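Local coordinates for putative nucleoside-diphosphate-sugar epimerase (Staphylococcus aureus subsp. aureus, PDB 3E48), which probably works as an NAD(P)-dependent enzyme akin to nucleoside-diphosphate-sugar epimerases, although its own substrate and reaction have not been established, at residues His15-Ala20 and Phe28-Arg33; Arg49-Phe54 and Val60-Gly65; Tyr91-Ser96 and Ser131-Thr136; Ala99-Ile104 and Arg126-Ser131; Ile177-Ile182 and Asn260-Leu265. All coordinates share one frame; numbering follows the deposited sequence.

Interaction 1: His15-Ala20 and Phe28-Arg33; sequences HITNQA and FHIGVR
Phe28, the first residue of strand 28-32, lays its ring under Ala20 of helix 15-20. From CB the side chain swings CG to the position opposite the backbone N (chi1 -156°), which carries the ring up to the helix. The near rim then meets one methyl group: CD2 lies 3.9 Å from Ala20 CB, CE2 3.6 Å from Ala20 CB, and the tip atom CZ 3.7 Å from Ala20 CB. That methyl stands over one face, 20° off the ring normal and displaced toward the rim, a CH-pi contact. Next to CZ, CE1 comes only loosely near Thr17, 4.5 Å from Thr17 OG1. The same OG1 lies 4.3 Å from Ile30 CG2, but its polar bond goes back to Gly13 O within the helix. Segment 15-20 of helix 11-22 runs nearly antiparallel to strand 28-32 (162°), as expected for the helix joining two parallel strands of a beta-alpha-beta unit. Gly13 closes TGATGHLG, a sequence consistent with the glycine-rich dinucleotide-binding motif of Rossmann folds. Every touching residue is buried, and the one nearby hydroxyl is already occupied by a carbonyl, so this junction rests on dispersion and CH-pi packing.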
# COMPACT_ATOMS: atom_id res chain seq x y z
N HIS B 15 -25.12 -0.75 10.16
CA HIS B 15 -24.86 -0.33 11.53
C HIS B 15 -24.69 1.19 11.58
O HIS B 15 -25.33 1.88 12.38
CB HIS B 15 -23.59 -0.99 12.08
CG HIS B 15 -23.80 -2.39 12.55
ND1 HIS B 15 -24.34 -2.68 13.79
CD2 HIS B 15 -23.56 -3.58 11.95
CE1 HIS B 15 -24.42 -3.99 13.93
NE2 HIS B 15 -23.95 -4.56 12.83
N ILE B 16 -23.81 1.70 10.72
CA ILE B 16 -23.55 3.13 10.68
C ILE B 16 -24.79 3.96 10.35
O ILE B 16 -25.02 5.00 10.97
CB ILE B 16 -22.44 3.47 9.65
CG1 ILE B 16 -21.14 2.75 10.04
CG2 ILE B 16 -22.22 4.98 9.60
CD1 ILE B 16 -20.02 2.93 9.02
N THR B 17 -25.58 3.50 9.39
CA THR B 17 -26.78 4.22 9.00
C THR B 17 -27.83 4.24 10.11
O THR B 17 -28.41 5.28 10.39
CB THR B 17 -27.42 3.63 7.73
OG1 THR B 17 -26.47 3.62 6.66
CG2 THR B 17 -28.63 4.47 7.31
N ASN B 18 -28.07 3.09 10.74
CA ASN B 18 -29.05 3.07 11.82
C ASN B 18 -28.59 3.93 12.99
O ASN B 18 -29.40 4.60 13.63
CB ASN B 18 -29.32 1.64 12.29
CG ASN B 18 -30.14 0.83 11.29
OD1 ASN B 18 -31.11 1.34 10.72
ND2 ASN B 18 -29.76 -0.42 11.09
N GLN B 19 -27.29 3.92 13.26
CA GLN B 19 -26.78 4.74 14.35
C GLN B 19 -26.88 6.22 13.99
O GLN B 19 -27.15 7.05 14.85
CB GLN B 19 -25.33 4.34 14.69
CG GLN B 19 -25.22 3.04 15.49
CD GLN B 19 -23.79 2.71 15.91
OE1 GLN B 19 -22.98 3.60 16.14
NE2 GLN B 19 -23.48 1.41 16.02
N ALA B 20 -26.68 6.55 12.71
CA ALA B 20 -26.77 7.95 12.29
C ALA B 20 -28.22 8.42 12.46
O ALA B 20 -28.48 9.56 12.84
CB ALA B 20 -26.34 8.09 10.84
N PHE B 28 -27.97 13.63 5.91
CA PHE B 28 -27.37 12.32 5.69
C PHE B 28 -27.89 11.65 4.43
O PHE B 28 -29.09 11.44 4.26
CB PHE B 28 -27.64 11.43 6.91
CG PHE B 28 -26.65 10.32 7.09
CD1 PHE B 28 -26.85 9.08 6.50
CD2 PHE B 28 -25.50 10.53 7.85
CE1 PHE B 28 -25.92 8.05 6.68
CE2 PHE B 28 -24.57 9.51 8.03
CZ PHE B 28 -24.78 8.27 7.44
N HIS B 29 -26.96 11.31 3.54
CA HIS B 29 -27.29 10.66 2.28
C HIS B 29 -26.58 9.33 2.21
O HIS B 29 -25.55 9.13 2.85
CB HIS B 29 -26.81 11.51 1.10
CG HIS B 29 -27.31 12.92 1.10
ND1 HIS B 29 -26.95 13.84 2.06
CD2 HIS B 29 -28.13 13.57 0.25
CE1 HIS B 29 -27.52 15.00 1.80
NE2 HIS B 29 -28.25 14.86 0.70
N ILE B 30 -27.13 8.41 1.42
CA ILE B 30 -26.49 7.11 1.25
C ILE B 30 -26.37 6.81 -0.23
O ILE B 30 -27.21 7.22 -1.03
CB ILE B 30 -27.27 5.97 1.95
CG1 ILE B 30 -28.65 5.80 1.31
CG2 ILE B 30 -27.38 6.25 3.44
CD1 ILE B 30 -29.44 4.64 1.88
N GLY B 31 -25.31 6.09 -0.59
CA GLY B 31 -25.08 5.72 -1.98
C GLY B 31 -25.04 4.21 -2.06
O GLY B 31 -24.12 3.58 -1.53
N VAL B 32 -26.03 3.62 -2.72
CA VAL B 32 -26.13 2.17 -2.84
C VAL B 32 -26.28 1.69 -4.28
O VAL B 32 -26.76 2.42 -5.15
CB VAL B 32 -27.33 1.64 -2.04
CG1 VAL B 32 -27.11 1.89 -0.56
CG2 VAL B 32 -28.60 2.33 -2.51
N ARG B 33 -25.88 0.44 -4.53
CA ARG B 33 -25.98 -0.13 -5.86
C ARG B 33 -27.42 -0.52 -6.18
O ARG B 33 -27.87 -0.35 -7.31
CB ARG B 33 -25.05 -1.35 -5.98
CG ARG B 33 -25.30 -2.41 -4.93
CD ARG B 33 -24.25 -3.52 -4.98
NE ARG B 33 -24.25 -4.23 -6.26
CZ ARG B 33 -23.52 -3.89 -7.31
NH1 ARG B 33 -23.59 -4.60 -8.43
NH2 ARG B 33 -22.71 -2.84 -7.25

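Interaction 2: Arg49-Phe54 and Val60-Gly65; sequences RQLDYF and VEAFKG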
# COMPACT_ATOMS: atom_id res chain seq x y z
N ARG B 49 -29.30 7.65 -3.05
CA ARG B 49 -28.81 7.81 -4.41
C ARG B 49 -28.23 6.47 -4.85
O ARG B 49 -27.71 5.72 -4.03
CB ARG B 49 -27.73 8.90 -4.46
CG ARG B 49 -28.27 10.29 -4.20
CD ARG B 49 -27.19 11.35 -4.30
NE ARG B 49 -27.75 12.70 -4.19
CZ ARG B 49 -27.04 13.81 -4.18
NH1 ARG B 49 -25.71 13.75 -4.26
NH2 ARG B 49 -27.65 14.99 -4.09
N GLN B 50 -28.34 6.17 -6.14
CA GLN B 50 -27.82 4.92 -6.67
C GLN B 50 -26.38 5.17 -7.09
O GLN B 50 -26.07 6.20 -7.68
CB GLN B 50 -28.66 4.46 -7.88
CG GLN B 50 -28.40 3.00 -8.27
CD GLN B 50 -29.46 2.44 -9.20
OE1 GLN B 50 -30.66 2.56 -8.95
NE2 GLN B 50 -29.02 1.81 -10.29
N LEU B 51 -25.51 4.21 -6.80
CA LEU B 51 -24.10 4.33 -7.11
C LEU B 51 -23.46 2.99 -7.47
O LEU B 51 -23.83 1.95 -6.94
CB LEU B 51 -23.37 4.94 -5.90
CG LEU B 51 -21.85 4.89 -5.84
CD1 LEU B 51 -21.26 5.74 -6.95
CD2 LEU B 51 -21.39 5.40 -4.48
N ASP B 52 -22.50 3.04 -8.39
CA ASP B 52 -21.75 1.86 -8.83
C ASP B 52 -20.28 2.26 -8.67
O ASP B 52 -19.78 3.10 -9.41
CB ASP B 52 -22.06 1.55 -10.30
CG ASP B 52 -21.19 0.44 -10.87
OD1 ASP B 52 -21.34 0.15 -12.08
OD2 ASP B 52 -20.37 -0.15 -10.13
N TYR B 53 -19.61 1.66 -7.69
CA TYR B 53 -18.20 1.96 -7.43
C TYR B 53 -17.29 1.88 -8.64
O TYR B 53 -16.30 2.60 -8.73
CB TYR B 53 -17.62 1.00 -6.39
CG TYR B 53 -17.97 1.28 -4.95
CD1 TYR B 53 -17.37 0.54 -3.93
CD2 TYR B 53 -18.89 2.27 -4.59
CE1 TYR B 53 -17.66 0.77 -2.60
CE2 TYR B 53 -19.20 2.51 -3.25
CZ TYR B 53 -18.57 1.75 -2.26
OH TYR B 53 -18.85 1.97 -0.93
N PHE B 54 -17.62 0.99 -9.57
CA PHE B 54 -16.77 0.79 -10.73
C PHE B 54 -17.20 1.53 -11.98
O PHE B 54 -16.81 1.18 -13.09
CB PHE B 54 -16.63 -0.70 -10.98
CG PHE B 54 -15.96 -1.42 -9.84
CD1 PHE B 54 -14.58 -1.43 -9.73
CD2 PHE B 54 -16.73 -2.03 -8.85
CE1 PHE B 54 -13.96 -2.03 -8.63
CE2 PHE B 54 -16.12 -2.63 -7.75
CZ PHE B 54 -14.73 -2.63 -7.64
N VAL B 60 -19.18 10.26 -9.69
CA VAL B 60 -19.20 11.71 -9.87
C VAL B 60 -20.61 12.26 -9.61
O VAL B 60 -20.79 13.24 -8.87
CB VAL B 60 -18.78 12.12 -11.30
CG1 VAL B 60 -19.01 13.61 -11.52
CG2 VAL B 60 -17.32 11.78 -11.52
N GLU B 61 -21.61 11.63 -10.22
CA GLU B 61 -22.99 12.07 -10.05
C GLU B 61 -23.45 11.99 -8.60
O GLU B 61 -24.05 12.93 -8.08
CB GLU B 61 -23.93 11.23 -10.93
CG GLU B 61 -23.77 11.48 -12.42
CD GLU B 61 -23.99 12.93 -12.79
OE1 GLU B 61 -24.99 13.52 -12.33
OE2 GLU B 61 -23.16 13.49 -13.55
N ALA B 62 -23.17 10.87 -7.95
CA ALA B 62 -23.57 10.67 -6.57
C ALA B 62 -22.95 11.67 -5.60
O ALA B 62 -23.54 11.99 -4.57
CB ALA B 62 -23.23 9.25 -6.13
N PHE B 63 -21.75 12.15 -5.92
CA PHE B 63 -21.04 13.09 -5.05
C PHE B 63 -21.40 14.55 -5.25
O PHE B 63 -20.97 15.41 -4.48
CB PHE B 63 -19.52 12.92 -5.24
CG PHE B 63 -18.94 11.66 -4.63
CD1 PHE B 63 -19.76 10.67 -4.07
CD2 PHE B 63 -17.57 11.45 -4.62
CE1 PHE B 63 -19.21 9.51 -3.51
CE2 PHE B 63 -17.01 10.30 -4.07
CZ PHE B 63 -17.83 9.32 -3.52
N LYS B 64 -22.17 14.86 -6.29
CA LYS B 64 -22.57 16.25 -6.53
C LYS B 64 -23.32 16.79 -5.30
O LYS B 64 -24.25 16.15 -4.80
CB LYS B 64 -23.47 16.36 -7.76
CG LYS B 64 -22.73 16.14 -9.07
CD LYS B 64 -23.67 16.24 -10.26
CE LYS B 64 -22.90 16.15 -11.57
NZ LYS B 64 -23.79 16.20 -12.76
N GLY B 65 -22.89 17.94 -4.81
CA GLY B 65 -23.55 18.53 -3.65
C GLY B 65 -23.14 17.97 -2.29
O GLY B 65 -23.63 18.44 -1.27
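Arg49 turns CG opposite its carbonyl carbon (chi1 -68°) and then runs fully extended, delivering its guanidinium to two carbonyls near the C-terminal end of helix 56-63. One nitrogen serves both: NH1 donates to Ala62 O at 2.8 Å and to Lys64 O at 2.9 Å, each acceptor lying at the edge of the guanidinium, in its plane. The two bonds differ at the acceptor. Lys64 O is met in its carbonyl plane and fairly straight (162°), whereas Ala62 O is approached from above its plane. Together they fix the rotation of the group. The pairing ties strand 47-50, whose Arg49 backbone also bonds to Ile30 of the neighbouring strand, to the helix that follows it in the Rossmann fold. Further along, Leu51 points CD1 at Ala62 CB, 4.1 Å away, adding an apolar patch. Just past the helix, Lys64 NZ reaches back to Glu61 OE2 at 2.9 Å in a salt bridge. In segment 49-54, Asp52 OD2 accepts from Phe54 N in an Asx turn.

Interaction 3: Tyr91-Ser96 and Ser131-Thr136; sequences YAAKQS and SGIDYT
Ile133 and Lys94 lie across one another at a slant, with the tip of the isoleucine tucked against the root of the lysine. Ile133 CD1 does the touching: it sits 3.6 Å from Lys94 CG and 3.7 Å from Ala93 CB, so two successive residues of helix 84-96 receive a single methyl. With CG1 opposite the carbonyl carbon (chi1 -54°) and the chain extended beyond it, the isoleucine reaches straight at the helix. Beyond CG the lysine is extended as well, and it travels alongside the turn before the strand until CE lies a short 3.0 Å from Ser131 O. Its CE is also 4.2 Å from Ser131 CB. The aliphatic part of Lys94 thus meets both Ile133, through CG, and Ser131, through CE.

Behind this, the serine side chain holds the turn. Ser131 OG accepts from Ile133 N at 3.1 Å, nearly straight (165°), and is itself bonded to Leu128 O in the preceding helix. Gly132 between them has positive phi, the conformation in which the chain leaves helix 118-131. Ala93 also packs on Ile101 of strand 100-106, so the Ile133 methyl joins apolar packing against that strand. An ST turn leading from a helix into strand 134-143 of the parallel sheet, flanked by the neighbouring helix 84-96, is a helix-to-strand junction of the Rossmann fold.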
# COMPACT_ATOMS: atom_id res chain seq x y z
N TYR B 91 -11.30 10.67 -7.89
CA TYR B 91 -11.68 11.42 -9.08
C TYR B 91 -13.00 12.14 -8.90
O TYR B 91 -13.13 13.31 -9.24
CB TYR B 91 -11.77 10.48 -10.29
CG TYR B 91 -12.16 11.18 -11.57
CD1 TYR B 91 -13.50 11.45 -11.86
CD2 TYR B 91 -11.19 11.58 -12.49
CE1 TYR B 91 -13.86 12.10 -13.03
CE2 TYR B 91 -11.55 12.23 -13.67
CZ TYR B 91 -12.88 12.49 -13.93
OH TYR B 91 -13.25 13.11 -15.10
N ALA B 92 -13.99 11.42 -8.38
CA ALA B 92 -15.32 11.98 -8.18
C ALA B 92 -15.32 13.04 -7.08
O ALA B 92 -16.04 14.04 -7.19
CB ALA B 92 -16.31 10.88 -7.84
N ALA B 93 -14.53 12.84 -6.04
CA ALA B 93 -14.47 13.82 -4.96
C ALA B 93 -13.96 15.15 -5.52
O ALA B 93 -14.48 16.21 -5.19
CB ALA B 93 -13.56 13.32 -3.83
N LYS B 94 -12.95 15.09 -6.38
CA LYS B 94 -12.40 16.31 -6.97
C LYS B 94 -13.36 16.96 -7.95
O LYS B 94 -13.60 18.17 -7.89
CB LYS B 94 -11.08 16.01 -7.68
CG LYS B 94 -9.93 15.68 -6.75
CD LYS B 94 -8.64 15.51 -7.53
CE LYS B 94 -7.44 15.37 -6.60
NZ LYS B 94 -6.18 15.23 -7.38
N GLN B 95 -13.91 16.15 -8.85
CA GLN B 95 -14.83 16.62 -9.87
C GLN B 95 -16.07 17.29 -9.28
O GLN B 95 -16.47 18.37 -9.72
CB GLN B 95 -15.27 15.42 -10.73
CG GLN B 95 -15.80 15.77 -12.11
CD GLN B 95 -14.72 16.30 -13.04
OE1 GLN B 95 -13.61 15.78 -13.08
NE2 GLN B 95 -15.06 17.33 -13.81
N SER B 96 -16.66 16.66 -8.27
CA SER B 96 -17.88 17.19 -7.67
C SER B 96 -17.70 18.09 -6.45
O SER B 96 -18.69 18.53 -5.86
CB SER B 96 -18.83 16.03 -7.38
OG SER B 96 -19.20 15.41 -8.61
N SER B 131 -3.81 12.83 -3.32
CA SER B 131 -4.95 13.58 -3.86
C SER B 131 -5.06 15.05 -3.47
O SER B 131 -5.60 15.86 -4.23
CB SER B 131 -6.26 12.90 -3.47
OG SER B 131 -6.52 13.10 -2.10
N GLY B 132 -4.57 15.40 -2.28
CA GLY B 132 -4.66 16.77 -1.84
C GLY B 132 -6.00 17.08 -1.19
O GLY B 132 -6.26 18.20 -0.76
N ILE B 133 -6.86 16.07 -1.12
CA ILE B 133 -8.17 16.21 -0.50
C ILE B 133 -8.04 15.90 0.98
O ILE B 133 -7.32 14.97 1.35
CB ILE B 133 -9.17 15.23 -1.14
CG1 ILE B 133 -9.18 15.43 -2.66
CG2 ILE B 133 -10.56 15.43 -0.55
CD1 ILE B 133 -10.01 14.41 -3.41
N ASP B 134 -8.70 16.68 1.83
CA ASP B 134 -8.64 16.44 3.27
C ASP B 134 -9.27 15.07 3.52
O ASP B 134 -10.29 14.73 2.93
CB ASP B 134 -9.43 17.50 4.05
CG ASP B 134 -8.79 18.87 4.00
OD1 ASP B 134 -7.56 18.97 3.77
OD2 ASP B 134 -9.51 19.87 4.21
N TYR B 135 -8.66 14.27 4.40
CA TYR B 135 -9.23 12.96 4.68
C TYR B 135 -8.89 12.45 6.07
O TYR B 135 -7.95 12.91 6.72
CB TYR B 135 -8.78 11.93 3.62
CG TYR B 135 -7.32 11.55 3.68
CD1 TYR B 135 -6.33 12.42 3.21
CD2 TYR B 135 -6.92 10.34 4.25
CE1 TYR B 135 -4.98 12.08 3.29
CE2 TYR B 135 -5.57 10.00 4.34
CZ TYR B 135 -4.61 10.87 3.86
OH TYR B 135 -3.28 10.53 3.97
N THR B 136 -9.68 11.48 6.51
CA THR B 136 -9.53 10.84 7.81
C THR B 136 -9.48 9.36 7.49
O THR B 136 -10.42 8.82 6.91
CB THR B 136 -10.74 11.14 8.72
OG1 THR B 136 -10.87 12.56 8.87
CG2 THR B 136 -10.57 10.51 10.09

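Interaction 4: Ala99-Ile104 and Arg126-Ser131; sequences AHIIFI and RLLSTS
Ile101, the first residue of strand 100-106 to meet the helix, offers its CD1 to Leu128 CD2 at 4.0 Å. Its CG1 branch is held opposite the carbonyl carbon (chi1 -68°), extending away from the sheet, and the two side chains pass at an angle. Ile102 then points to the other face of the sheet, where it packs on Thr68 and Val70 of strand 68-71. At Phe103 the strand faces the helix again. Here Leu128 uses its other methyl: CD1 lies 3.7 Å from Phe103 CB and 3.9 Å from Phe103 CG, so the leucine rests on the base of the side chain rather than squarely on the ring. The aromatic itself extends toward the N-terminal part of helix 118-131, touching Tyr120 and Ala124, and meets the ring of Tyr137 nearly parallel. One leucine thus splits its two branches between alternate strand residues, in the strand-to-helix packing of the beta-alpha-beta unit 100-106, 118-131, 134-143.

Near the C-terminal end of the helix, Thr130 OG1 and Ser131 OG donate to Leu127 O and Leu128 O; the threonine hydroxyl reaches its carbonyl from the same face as Ser131 N. On its outer side Arg126 NE bonds to Asp109 O of the second subunit. With only hydrocarbon of Leu128, Ile101 and Phe103 meeting, the two elements are joined by side-chain dispersion in a buried setting.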
# COMPACT_ATOMS: atom_id res chain seq x y z
N ALA B 99 -15.27 18.02 -0.01
CA ALA B 99 -14.20 18.59 0.81
C ALA B 99 -13.49 17.65 1.76
O ALA B 99 -12.37 17.93 2.18
CB ALA B 99 -14.74 19.78 1.59
N HIS B 100 -14.13 16.55 2.12
CA HIS B 100 -13.50 15.63 3.05
C HIS B 100 -13.94 14.19 2.82
O HIS B 100 -15.09 13.93 2.49
CB HIS B 100 -13.82 16.05 4.48
CG HIS B 100 -12.89 15.48 5.50
ND1 HIS B 100 -13.04 14.21 6.01
CD2 HIS B 100 -11.77 15.98 6.06
CE1 HIS B 100 -12.05 13.95 6.84
NE2 HIS B 100 -11.26 15.01 6.89
N ILE B 101 -13.00 13.27 2.98
CA ILE B 101 -13.28 11.85 2.81
C ILE B 101 -12.89 11.09 4.06
O ILE B 101 -11.78 11.24 4.57
CB ILE B 101 -12.48 11.25 1.62
CG1 ILE B 101 -12.98 11.82 0.29
CG2 ILE B 101 -12.61 9.72 1.63
CD1 ILE B 101 -12.09 11.47 -0.90
N ILE B 102 -13.82 10.29 4.58
CA ILE B 102 -13.54 9.46 5.74
C ILE B 102 -13.48 8.07 5.12
O ILE B 102 -14.48 7.56 4.63
CB ILE B 102 -14.67 9.53 6.80
CG1 ILE B 102 -14.78 10.97 7.33
CG2 ILE B 102 -14.38 8.55 7.94
CD1 ILE B 102 -15.92 11.20 8.32
N PHE B 103 -12.29 7.47 5.11
CA PHE B 103 -12.09 6.16 4.50
C PHE B 103 -12.00 5.06 5.54
O PHE B 103 -11.20 5.14 6.47
CB PHE B 103 -10.80 6.17 3.66
CG PHE B 103 -10.62 4.96 2.80
CD1 PHE B 103 -10.97 4.97 1.46
CD2 PHE B 103 -10.09 3.79 3.33
CE1 PHE B 103 -10.80 3.84 0.65
CE2 PHE B 103 -9.91 2.65 2.53
CZ PHE B 103 -10.27 2.68 1.19
N ILE B 104 -12.84 4.04 5.40
CA ILE B 104 -12.86 2.92 6.34
C ILE B 104 -12.00 1.77 5.82
O ILE B 104 -12.45 0.96 5.02
CB ILE B 104 -14.29 2.39 6.55
CG1 ILE B 104 -15.23 3.55 6.95
CG2 ILE B 104 -14.29 1.30 7.61
CD1 ILE B 104 -14.83 4.25 8.23
N ARG B 126 -2.25 5.74 0.46
CA ARG B 126 -1.33 6.59 -0.28
C ARG B 126 -2.03 7.44 -1.34
O ARG B 126 -1.71 8.62 -1.50
CB ARG B 126 -0.22 5.73 -0.89
CG ARG B 126 0.59 5.05 0.21
CD ARG B 126 1.46 3.91 -0.28
NE ARG B 126 2.35 3.47 0.80
CZ ARG B 126 1.95 2.83 1.89
NH1 ARG B 126 0.67 2.51 2.07
NH2 ARG B 126 2.84 2.52 2.84
N LEU B 127 -2.99 6.86 -2.05
CA LEU B 127 -3.69 7.63 -3.07
C LEU B 127 -4.39 8.82 -2.42
O LEU B 127 -4.40 9.92 -2.97
CB LEU B 127 -4.72 6.77 -3.82
CG LEU B 127 -5.30 7.41 -5.09
CD1 LEU B 127 -4.20 7.55 -6.15
CD2 LEU B 127 -6.44 6.55 -5.62
N LEU B 128 -4.99 8.61 -1.26
CA LEU B 128 -5.66 9.71 -0.57
C LEU B 128 -4.64 10.79 -0.24
O LEU B 128 -4.90 11.98 -0.41
CB LEU B 128 -6.35 9.21 0.71
CG LEU B 128 -7.63 8.43 0.40
CD1 LEU B 128 -8.04 7.60 1.60
CD2 LEU B 128 -8.74 9.40 0.00
N SER B 129 -3.46 10.36 0.21
CA SER B 129 -2.40 11.31 0.54
C SER B 129 -1.99 12.13 -0.69
O SER B 129 -1.78 13.34 -0.59
CB SER B 129 -1.19 10.55 1.10
OG SER B 129 -0.15 11.46 1.45
N THR B 130 -1.88 11.49 -1.85
CA THR B 130 -1.47 12.20 -3.07
C THR B 130 -2.55 13.10 -3.67
O THR B 130 -2.24 14.02 -4.42
CB THR B 130 -1.06 11.24 -4.21
OG1 THR B 130 -2.23 10.62 -4.76
CG2 THR B 130 -0.10 10.18 -3.70
N SER B 131 -3.81 12.83 -3.32
CA SER B 131 -4.95 13.58 -3.86
C SER B 131 -5.06 15.05 -3.47
O SER B 131 -5.60 15.86 -4.23
CB SER B 131 -6.26 12.90 -3.47
OG SER B 131 -6.52 13.10 -2.10

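Interaction 5: Ile177-Ile182 and Asn260-Leu265; sequences IARGVI and NDFKQL
Arg179 and Phe262 provide the one contact with a charged group. NH1 stands at the edge of the phenyl ring, 4.0 Å from Phe262 CZ, and Phe262 CZ in turn lies over a face of the Arg179 guanidinium. The two planes are perpendicular, so the ring presents its rim to the flat group. A bend in the arginine chain (chi3 66°) helps turn the guanidinium that way, and a salt bridge from NH2 to Asp268 OD2 holds it there.

Van der Waals packing gathers on the backbone of Gly180. Gly180 CA comes 6.0 Å from Phe262 CA, the nearest approach of the two backbones. Phe262, with CG opposite the backbone N (chi1 -180°), brings CE1 to 4.5 Å from Gly180 N. Leu265 CD1 approaches Gly180 O at 4.3 Å, and the leucine also packs on Tyr195 and Leu197 of strand 194-203.

As for the backbones, the two helix segments cross at 53° with axes 9.5 Å apart. Helix 174-186 also carries Ala178 and Arg179 against Gln19 of helix 11-22. This is a helix-helix packing in which helix 261-266, late in the chain, meets helix 174-186 of the NAD(P)-binding Rossmann region at Gly180.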
# COMPACT_ATOMS: atom_id res chain seq x y z
N ILE B 177 -17.33 -0.58 15.71
CA ILE B 177 -16.66 0.13 14.64
C ILE B 177 -17.58 1.28 14.25
O ILE B 177 -17.15 2.42 14.11
CB ILE B 177 -16.42 -0.78 13.42
CG1 ILE B 177 -15.33 -1.80 13.76
CG2 ILE B 177 -16.02 0.07 12.20
CD1 ILE B 177 -15.19 -2.89 12.73
N ALA B 178 -18.86 0.97 14.09
CA ALA B 178 -19.84 1.98 13.72
C ALA B 178 -19.90 3.10 14.76
O ALA B 178 -20.02 4.27 14.39
CB ALA B 178 -21.21 1.35 13.53
N ARG B 179 -19.83 2.76 16.04
CA ARG B 179 -19.88 3.81 17.06
C ARG B 179 -18.69 4.75 16.92
O ARG B 179 -18.83 5.97 17.08
CB ARG B 179 -19.91 3.20 18.47
CG ARG B 179 -21.17 2.39 18.77
CD ARG B 179 -21.05 1.68 20.11
NE ARG B 179 -21.00 2.61 21.23
CZ ARG B 179 -20.64 2.28 22.46
NH1 ARG B 179 -20.29 1.03 22.74
NH2 ARG B 179 -20.64 3.18 23.42
N GLY B 180 -17.52 4.19 16.63
CA GLY B 180 -16.34 5.02 16.46
C GLY B 180 -16.46 5.92 15.24
O GLY B 180 -16.09 7.09 15.28
N VAL B 181 -16.97 5.36 14.14
CA VAL B 181 -17.14 6.13 12.92
C VAL B 181 -18.15 7.26 13.12
O VAL B 181 -17.92 8.39 12.67
CB VAL B 181 -17.59 5.21 11.75
CG1 VAL B 181 -17.93 6.03 10.52
CG2 VAL B 181 -16.47 4.22 11.41
N ILE B 182 -19.25 6.97 13.81
CA ILE B 182 -20.28 7.96 14.10
C ILE B 182 -19.69 9.09 14.95
O ILE B 182 -19.96 10.27 14.71
CB ILE B 182 -21.47 7.32 14.85
CG1 ILE B 182 -22.28 6.42 13.90
CG2 ILE B 182 -22.35 8.40 15.48
CD1 ILE B 182 -22.99 7.16 12.77
N ASN B 260 -5.97 3.34 21.72
CA ASN B 260 -6.96 3.81 22.67
C ASN B 260 -7.97 4.70 21.97
O ASN B 260 -8.79 5.35 22.62
CB ASN B 260 -6.30 4.60 23.80
CG ASN B 260 -5.35 3.76 24.62
OD1 ASN B 260 -5.69 2.67 25.08
ND2 ASN B 260 -4.14 4.28 24.83
N ASP B 261 -7.92 4.72 20.63
CA ASP B 261 -8.83 5.56 19.86
C ASP B 261 -10.31 5.33 20.12
O ASP B 261 -11.08 6.28 20.21
CB ASP B 261 -8.56 5.42 18.35
CG ASP B 261 -7.19 5.92 17.93
OD1 ASP B 261 -6.71 6.94 18.49
OD2 ASP B 261 -6.59 5.31 17.02
N PHE B 262 -10.73 4.07 20.24
CA PHE B 262 -12.14 3.80 20.50
C PHE B 262 -12.60 4.46 21.79
O PHE B 262 -13.62 5.16 21.82
CB PHE B 262 -12.40 2.29 20.59
CG PHE B 262 -13.84 1.95 20.83
CD1 PHE B 262 -14.77 1.97 19.79
CD2 PHE B 262 -14.28 1.64 22.12
CE1 PHE B 262 -16.11 1.67 20.03
CE2 PHE B 262 -15.62 1.34 22.36
CZ PHE B 262 -16.54 1.36 21.31
N LYS B 263 -11.85 4.23 22.86
CA LYS B 263 -12.20 4.80 24.16
C LYS B 263 -12.17 6.33 24.13
O LYS B 263 -13.03 6.98 24.73
CB LYS B 263 -11.23 4.28 25.23
CG LYS B 263 -11.67 4.55 26.67
CD LYS B 263 -11.32 5.96 27.13
CE LYS B 263 -9.80 6.13 27.22
NZ LYS B 263 -9.43 7.51 27.64
N GLN B 264 -11.19 6.91 23.45
CA GLN B 264 -11.09 8.36 23.39
C GLN B 264 -12.20 8.97 22.53
O GLN B 264 -12.64 10.09 22.78
CB GLN B 264 -9.72 8.79 22.85
CG GLN B 264 -8.56 8.24 23.68
CD GLN B 264 -7.21 8.77 23.23
OE1 GLN B 264 -6.94 8.87 22.03
NE2 GLN B 264 -6.35 9.09 24.19
N LEU B 265 -12.65 8.22 21.52
CA LEU B 265 -13.70 8.71 20.64
C LEU B 265 -15.12 8.48 21.16
O LEU B 265 -15.95 9.39 21.12
CB LEU B 265 -13.57 8.05 19.26
CG LEU B 265 -12.38 8.49 18.41
CD1 LEU B 265 -12.24 7.57 17.19
CD2 LEU B 265 -12.58 9.94 17.97

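From the N terminus, interaction 1 closes the first turnaround, between helix 11-22 and strand 28-32. Interaction 2 follows in series, linking strand 47-50 to helix 56-63; adjacent strands join the two through Ile30 O to Arg49 N and Val32 O to Leu51 N. Interaction 3 closes a longer loop, 91 to 136, with interaction 4 nested inside it; the two share Ser131. Val60 O and Ser96 OG connect interaction 2 to interaction 3. Interaction 5 comes last, bringing 260-265 back to 177-182. None of the loops cross. Helix 174-186 packs on interaction 1 through Gln19 and Arg179, and Val181 touches Ile104 of interaction 4, so helix 174-186 is packed into the same domain, and interaction 5 brings helix 261-266 onto it.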